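PDB 3ISL: purine catabolism protein pucG from Bacillus subtilis, which catalyses the pyridoxal-phosphate-dependent transfer of an amino group from (S)-ureidoglycine to glyoxylate, giving oxalurate and glycine in purine breakdown. Local coordinates for residues Y65-D68 and R72-I75; L200-G205 and L273-E278; T245-Y248 and S252-E255. One frame throughout, in Å; residues are numbered along the deposited sequence.

Interaction 1. Residues Y65-D68 and R72-I75; sequences YPID and RAGI. With PLP (pyridoxal-5'-phosphate), chain C.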
# COMPACT_ATOMS: atom_id res chain seq x y z
N TYR A 65 10.88 -8.54 -5.62
CA TYR A 65 10.33 -8.27 -4.28
C TYR A 65 9.21 -7.31 -4.46
O TYR A 65 9.19 -6.59 -5.45
CB TYR A 65 11.41 -7.75 -3.30
CG TYR A 65 12.12 -6.44 -3.70
CD1 TYR A 65 13.36 -6.46 -4.36
CD2 TYR A 65 11.56 -5.21 -3.42
CE1 TYR A 65 14.04 -5.25 -4.71
CE2 TYR A 65 12.21 -4.01 -3.77
CZ TYR A 65 13.43 -4.05 -4.42
OH TYR A 65 14.02 -2.86 -4.74
N PRO A 66 8.23 -7.31 -3.55
CA PRO A 66 7.12 -6.38 -3.76
C PRO A 66 7.37 -4.98 -3.14
O PRO A 66 8.12 -4.85 -2.22
CB PRO A 66 5.95 -7.04 -3.00
CG PRO A 66 6.58 -7.85 -1.99
CD PRO A 66 7.97 -8.25 -2.46
N ILE A 67 6.72 -3.97 -3.66
CA ILE A 67 6.71 -2.71 -2.93
C ILE A 67 5.26 -2.50 -2.46
O ILE A 67 4.29 -3.06 -3.04
CB ILE A 67 7.28 -1.47 -3.77
CG1 ILE A 67 6.34 -1.08 -4.86
CG2 ILE A 67 8.70 -1.62 -4.36
CD1 ILE A 67 5.59 0.24 -4.48
N ASP A 68 5.09 -1.66 -1.44
CA ASP A 68 3.81 -1.62 -0.75
C ASP A 68 3.14 -0.44 -1.41
O ASP A 68 3.57 0.70 -1.25
CB ASP A 68 4.05 -1.41 0.75
CG ASP A 68 4.63 -2.64 1.44
OD1 ASP A 68 4.92 -2.57 2.67
OD2 ASP A 68 4.83 -3.66 0.73
N ARG A 72 0.77 0.95 -9.65
CA ARG A 72 1.34 2.16 -10.23
C ARG A 72 2.27 2.92 -9.28
O ARG A 72 3.05 3.75 -9.74
CB ARG A 72 0.26 3.09 -10.82
CG ARG A 72 -0.42 3.99 -9.85
CD ARG A 72 -1.63 4.61 -10.59
NE ARG A 72 -2.64 3.62 -11.03
CZ ARG A 72 -3.67 3.87 -11.86
NH1 ARG A 72 -3.85 5.07 -12.40
NH2 ARG A 72 -4.54 2.89 -12.17
N ALA A 73 2.22 2.60 -7.98
CA ALA A 73 3.27 3.02 -7.05
C ALA A 73 4.52 2.18 -7.36
O ALA A 73 5.63 2.67 -7.21
CB ALA A 73 2.83 2.81 -5.62
N GLY A 74 4.33 0.90 -7.71
CA GLY A 74 5.44 0.08 -8.13
C GLY A 74 6.10 0.65 -9.37
O GLY A 74 7.31 0.73 -9.46
N ILE A 75 5.28 1.02 -10.35
CA ILE A 75 5.78 1.61 -11.57
C ILE A 75 6.53 2.92 -11.30
O ILE A 75 7.62 3.14 -11.82
CB ILE A 75 4.64 1.88 -12.54
CG1 ILE A 75 3.96 0.55 -12.97
CG2 ILE A 75 5.18 2.76 -13.73
CD1 ILE A 75 2.69 0.76 -13.89
N1 PLP C . -1.06 -0.58 -15.43
C2 PLP C . -1.95 -1.42 -16.25
C2A PLP C . -1.63 -1.96 -17.51
C3 PLP C . -3.25 -1.76 -15.83
O3 PLP C . -4.07 -2.55 -16.58
C4 PLP C . -3.75 -1.34 -14.61
C4A PLP C . -5.21 -1.78 -14.19
C5 PLP C . -2.94 -0.56 -13.80
C6 PLP C . -1.62 -0.15 -14.18
C5A PLP C . -3.55 -0.09 -12.53
O4P PLP C . -2.77 -0.42 -11.48
P PLP C . -3.43 -0.00 -10.10
O1P PLP C . -4.87 0.45 -10.26
O2P PLP C . -2.32 1.13 -9.58
O3P PLP C . -3.30 -1.29 -9.03
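Ile67, on strand 63-68, and the Ala73-Gly74 turn of helix 71-82 make up the apolar half of this contact. CD1 of Ile67 does most of the touching: it lies 3.5 Å from Gly74 N and 3.9 Å from Ala73 CB, while CG1 of Ile67 comes within 3.6 Å of Gly74 CA. With no side chain on Gly74, the isoleucine lies directly against the helix backbone. Its CG1 stands between the backbone N and the carbonyl carbon (chi1 70°), which carries the longer branch to the helix. Phe249 adds to the packing on both Ile67 and Ala73, and Tyr248 of the second subunit packs on Ala73.

The polar half belongs to Arg72 and the phosphate of the cofactor. Three hydrogen bonds reach it from this one residue: O2P of PLP takes both the backbone N of Arg72, at 3.1 Å, and its NE, at 2.9 Å and nearly straight (165°), while NH2 of Arg72 reaches O1P of PLP at 3.1 Å. The phosphorus lies in the guanidinium plane, at its edge. A bend at chi3 (62°) folds the arginine round O2P. A leucine here would probably leave the phosphate without the NE and NH2 donors and their positive charge. Ser71, Thr147 and, from the second subunit, Thr267 also hydrogen-bond the cofactor. A strand leading through a short loop into a helix whose N-terminal turn binds phosphate is the cofactor-phosphate site of PLP-dependent aminotransferases, here of class V.

Interaction 2. Residues L200-G205 and L273-E278; sequences LSVPSG and LYALRE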
# COMPACT_ATOMS: atom_id res chain seq x y z
N LEU A 200 -3.09 -12.47 -10.96
CA LEU A 200 -2.64 -13.07 -9.69
C LEU A 200 -3.77 -13.29 -8.63
O LEU A 200 -3.63 -14.10 -7.73
CB LEU A 200 -1.46 -12.23 -9.05
CG LEU A 200 -0.19 -12.17 -9.97
CD1 LEU A 200 0.88 -11.49 -9.12
CD2 LEU A 200 0.29 -13.59 -10.47
N SER A 201 -4.89 -12.59 -8.79
CA SER A 201 -6.03 -12.75 -7.87
C SER A 201 -5.57 -12.62 -6.41
O SER A 201 -5.93 -13.43 -5.54
CB SER A 201 -6.73 -14.11 -8.11
OG SER A 201 -7.53 -13.97 -9.26
N VAL A 202 -4.77 -11.60 -6.18
CA VAL A 202 -4.40 -11.19 -4.82
C VAL A 202 -4.97 -9.82 -4.52
O VAL A 202 -4.97 -9.00 -5.38
CB VAL A 202 -2.86 -11.29 -4.66
CG1 VAL A 202 -2.33 -10.57 -3.40
CG2 VAL A 202 -2.48 -12.76 -4.70
N PRO A 203 -5.49 -9.57 -3.28
CA PRO A 203 -6.07 -8.23 -3.03
C PRO A 203 -5.14 -7.13 -3.52
O PRO A 203 -3.91 -7.24 -3.33
CB PRO A 203 -6.20 -8.17 -1.51
CG PRO A 203 -6.50 -9.59 -1.20
CD PRO A 203 -5.57 -10.42 -2.10
N SER A 204 -5.72 -6.07 -4.13
CA SER A 204 -4.93 -4.98 -4.72
C SER A 204 -4.24 -4.29 -3.58
O SER A 204 -4.68 -4.43 -2.44
CB SER A 204 -5.84 -4.01 -5.45
OG SER A 204 -7.07 -4.10 -4.75
N GLY A 205 -3.20 -3.54 -3.90
CA GLY A 205 -2.39 -2.91 -2.86
C GLY A 205 -0.99 -3.46 -2.63
O GLY A 205 -0.35 -3.16 -1.61
N LEU A 273 1.47 -9.28 2.42
CA LEU A 273 2.56 -10.23 2.13
C LEU A 273 2.15 -11.69 2.27
O LEU A 273 2.50 -12.50 1.41
CB LEU A 273 3.80 -9.95 3.05
CG LEU A 273 5.01 -10.83 2.63
CD1 LEU A 273 5.44 -10.50 1.23
CD2 LEU A 273 6.21 -10.76 3.56
N TYR A 274 1.38 -12.03 3.33
CA TYR A 274 0.78 -13.34 3.45
C TYR A 274 0.04 -13.67 2.15
O TYR A 274 0.20 -14.79 1.58
CB TYR A 274 -0.25 -13.43 4.63
CG TYR A 274 0.30 -13.41 6.06
CD1 TYR A 274 1.66 -13.60 6.32
CD2 TYR A 274 -0.58 -13.25 7.15
CE1 TYR A 274 2.14 -13.61 7.66
CE2 TYR A 274 -0.13 -13.23 8.44
CZ TYR A 274 1.24 -13.43 8.71
OH TYR A 274 1.69 -13.39 10.05
N ALA A 275 -0.79 -12.71 1.75
CA ALA A 275 -1.68 -12.88 0.60
C ALA A 275 -0.87 -13.04 -0.69
O ALA A 275 -1.15 -13.91 -1.45
CB ALA A 275 -2.72 -11.76 0.53
N LEU A 276 0.16 -12.24 -0.89
CA LEU A 276 1.01 -12.37 -2.06
C LEU A 276 1.73 -13.73 -2.11
O LEU A 276 1.73 -14.44 -3.14
CB LEU A 276 2.07 -11.21 -2.07
CG LEU A 276 2.99 -11.22 -3.26
CD1 LEU A 276 2.20 -11.14 -4.67
CD2 LEU A 276 3.98 -10.10 -3.14
N ARG A 277 2.40 -14.05 -1.01
CA ARG A 277 3.01 -15.38 -0.85
C ARG A 277 2.05 -16.50 -1.26
O ARG A 277 2.37 -17.33 -2.15
CB ARG A 277 3.46 -15.51 0.61
CG ARG A 277 4.53 -16.65 0.95
CD ARG A 277 3.84 -17.95 1.22
NE ARG A 277 4.81 -18.95 1.68
CZ ARG A 277 4.56 -20.24 1.85
NH1 ARG A 277 3.32 -20.71 1.66
NH2 ARG A 277 5.55 -21.06 2.27
N GLU A 278 0.85 -16.53 -0.68
CA GLU A 278 -0.08 -17.59 -1.05
C GLU A 278 -0.54 -17.50 -2.50
O GLU A 278 -0.66 -18.52 -3.14
CB GLU A 278 -1.27 -17.71 -0.10
CG GLU A 278 -0.90 -18.02 1.31
CD GLU A 278 -0.27 -19.43 1.50
OE1 GLU A 278 -0.87 -20.32 2.14
OE2 GLU A 278 0.87 -19.62 1.05
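Val202 and Ala275 bring a loop against a helix in the fold-type I architecture of this class-V aminotransferase: residues 200-205 follow shortly after Lys198, the residue that carries the cofactor as an aldimine in the working enzyme, and residues 273-278 belong to helix 270-286. With CG1 anti to its backbone N (chi1 167°) and CG2 anti to its carbonyl carbon, Val202 presents both methyls to the helix. CG1 meets the backbone between two residues, 3.9 Å from Leu276 N, and also lies 4.1 Å from Ala275 CB. Its sister methyl, CG2 of Val202, sits 3.7 Å from Ala275 O. The small alanine probably helps this close approach to the main chain, and Val26 of helix 24-29 covers it as well.

Elsewhere on the helix, Glu278 bends at both of its first two torsions, and its OE2 forms a salt bridge with Arg277 NH1 at 2.8 Å, in the guanidinium plane and on the syn side of the carboxylate. Arg277 NH2 pairs with Glu48 OE1 and its NH1 also bonds Arg5 O of the second subunit, while Glu278 OE1 pairs with Arg281. Back at the loop, the ring of Pro203 leans on the helix by one carbon, its CD lying 4.1 Å from Ala275 CB.

Interaction 3. Residues T245-Y248 and S252-E255; sequences TSNY and SQLE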
# COMPACT_ATOMS: atom_id res chain seq x y z
N THR A 245 13.81 11.18 -5.66
CA THR A 245 12.91 12.20 -5.05
C THR A 245 11.92 11.63 -3.99
O THR A 245 11.77 12.18 -2.88
CB THR A 245 12.18 13.03 -6.17
OG1 THR A 245 13.16 13.57 -7.06
CG2 THR A 245 11.28 14.17 -5.60
N SER A 246 11.29 10.51 -4.32
CA SER A 246 10.48 9.80 -3.33
C SER A 246 11.36 8.99 -2.35
O SER A 246 12.11 8.08 -2.76
CB SER A 246 9.45 8.90 -4.03
OG SER A 246 8.65 8.21 -3.10
N ASN A 247 11.32 9.35 -1.06
CA ASN A 247 11.88 8.49 -0.03
C ASN A 247 11.21 7.09 0.01
O ASN A 247 11.91 6.06 0.07
CB ASN A 247 11.79 9.16 1.36
CG ASN A 247 12.21 8.20 2.49
OD1 ASN A 247 13.40 8.05 2.78
ND2 ASN A 247 11.22 7.54 3.12
N TYR A 248 9.87 7.07 -0.04
CA TYR A 248 9.10 5.81 0.05
C TYR A 248 9.35 4.91 -1.17
O TYR A 248 9.49 3.68 -1.02
CB TYR A 248 7.60 6.12 0.22
CG TYR A 248 6.70 4.93 0.46
CD1 TYR A 248 6.54 4.39 1.76
CD2 TYR A 248 5.99 4.33 -0.61
CE1 TYR A 248 5.68 3.34 2.00
CE2 TYR A 248 5.12 3.26 -0.41
CZ TYR A 248 4.96 2.75 0.90
OH TYR A 248 4.09 1.67 1.12
N SER A 252 16.82 1.91 -3.74
CA SER A 252 18.15 1.79 -3.13
C SER A 252 18.08 1.51 -1.62
O SER A 252 18.95 0.84 -1.07
CB SER A 252 18.95 3.08 -3.30
OG SER A 252 20.25 2.84 -2.88
N GLN A 253 17.07 2.10 -0.97
CA GLN A 253 16.75 1.80 0.42
C GLN A 253 15.92 0.54 0.48
O GLN A 253 16.12 -0.28 1.38
CB GLN A 253 16.00 2.95 1.08
CG GLN A 253 16.80 4.26 1.05
CD GLN A 253 16.11 5.34 1.83
OE1 GLN A 253 16.12 5.32 3.07
NE2 GLN A 253 15.55 6.33 1.12
N LEU A 254 14.99 0.37 -0.48
CA LEU A 254 14.16 -0.86 -0.54
C LEU A 254 14.99 -2.15 -0.78
O LEU A 254 14.60 -3.24 -0.30
CB LEU A 254 13.00 -0.71 -1.51
CG LEU A 254 11.94 0.12 -0.78
CD1 LEU A 254 10.95 0.78 -1.71
CD2 LEU A 254 11.23 -0.76 0.26
N GLU A 255 16.14 -2.03 -1.47
CA GLU A 255 17.00 -3.20 -1.61
C GLU A 255 17.72 -3.62 -0.30
O GLU A 255 17.91 -4.83 -0.08
CB GLU A 255 17.87 -3.19 -2.86
CG GLU A 255 18.65 -1.98 -3.25
CD GLU A 255 19.31 -2.16 -4.63
OE1 GLU A 255 20.55 -2.12 -4.77
OE2 GLU A 255 18.56 -2.39 -5.59
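Asn247 and Gln253 meet through their amides, the one hydrogen bond between residues 245-248 and 252-255. Gln253 NE2 donates a hydrogen bond to Asn247 OD1 at 3.2 Å, with an angle of 153° at the hydrogen. The two side chains cross at about a right angle with their amide planes 70° apart, and the donor comes to OD1 from above the carbonyl plane rather than along a lone pair. Gln253 is extended beyond CG, which carries its amide across to the asparagine. The second direct contact is apolar against polar: Leu254 CD1 rests 3.3 Å from Tyr248 O.

These residues form the lead-in to helix 251-257 and its first turns, a small helical element in the fold-type I architecture of this class-V aminotransferase that packs on strand 63-68, where Leu254 touches Tyr65.

One step out, Asp250 OD1 is the stronger partner of Gln253 NE2, and the two acceptors together probably hold the amide's rotation. The CB of Tyr248 points away from the helix, and with CG anti to the backbone N (chi1 -174°) its OH is hydrogen-bonded to Asp68 O and to Thr70 N of the second subunit, whose Glu76 takes the backbone N of Tyr248 through OE2. The side chain of Tyr248 lies about 5 Å from a bound PLP, which puts this contact at the border of a cofactor site.

In the fold
Along the chain, interaction 1 closes before interaction 2 opens, and interaction 3 falls between the two halves of interaction 2. Strand 63-68, within this chain an outermost strand of the seven-stranded mixed sheet, connects all three. Pro66 CG touches Leu276 CD2 of interaction 2 at 3.6 Å; toward interaction 3, Tyr65 and Ile67 pack on Leu254, and the Asp68 carbonyl adds a polar link to the Tyr248 hydroxyl. The centre of interaction 1 is about 13 Å from that of interaction 2 and 11 Å from that of interaction 3; the latter two, about 22 Å apart, do not touch. Each meets the second subunit, illustrating how an aminotransferase dimer assembles its cofactor sites at a shared interface.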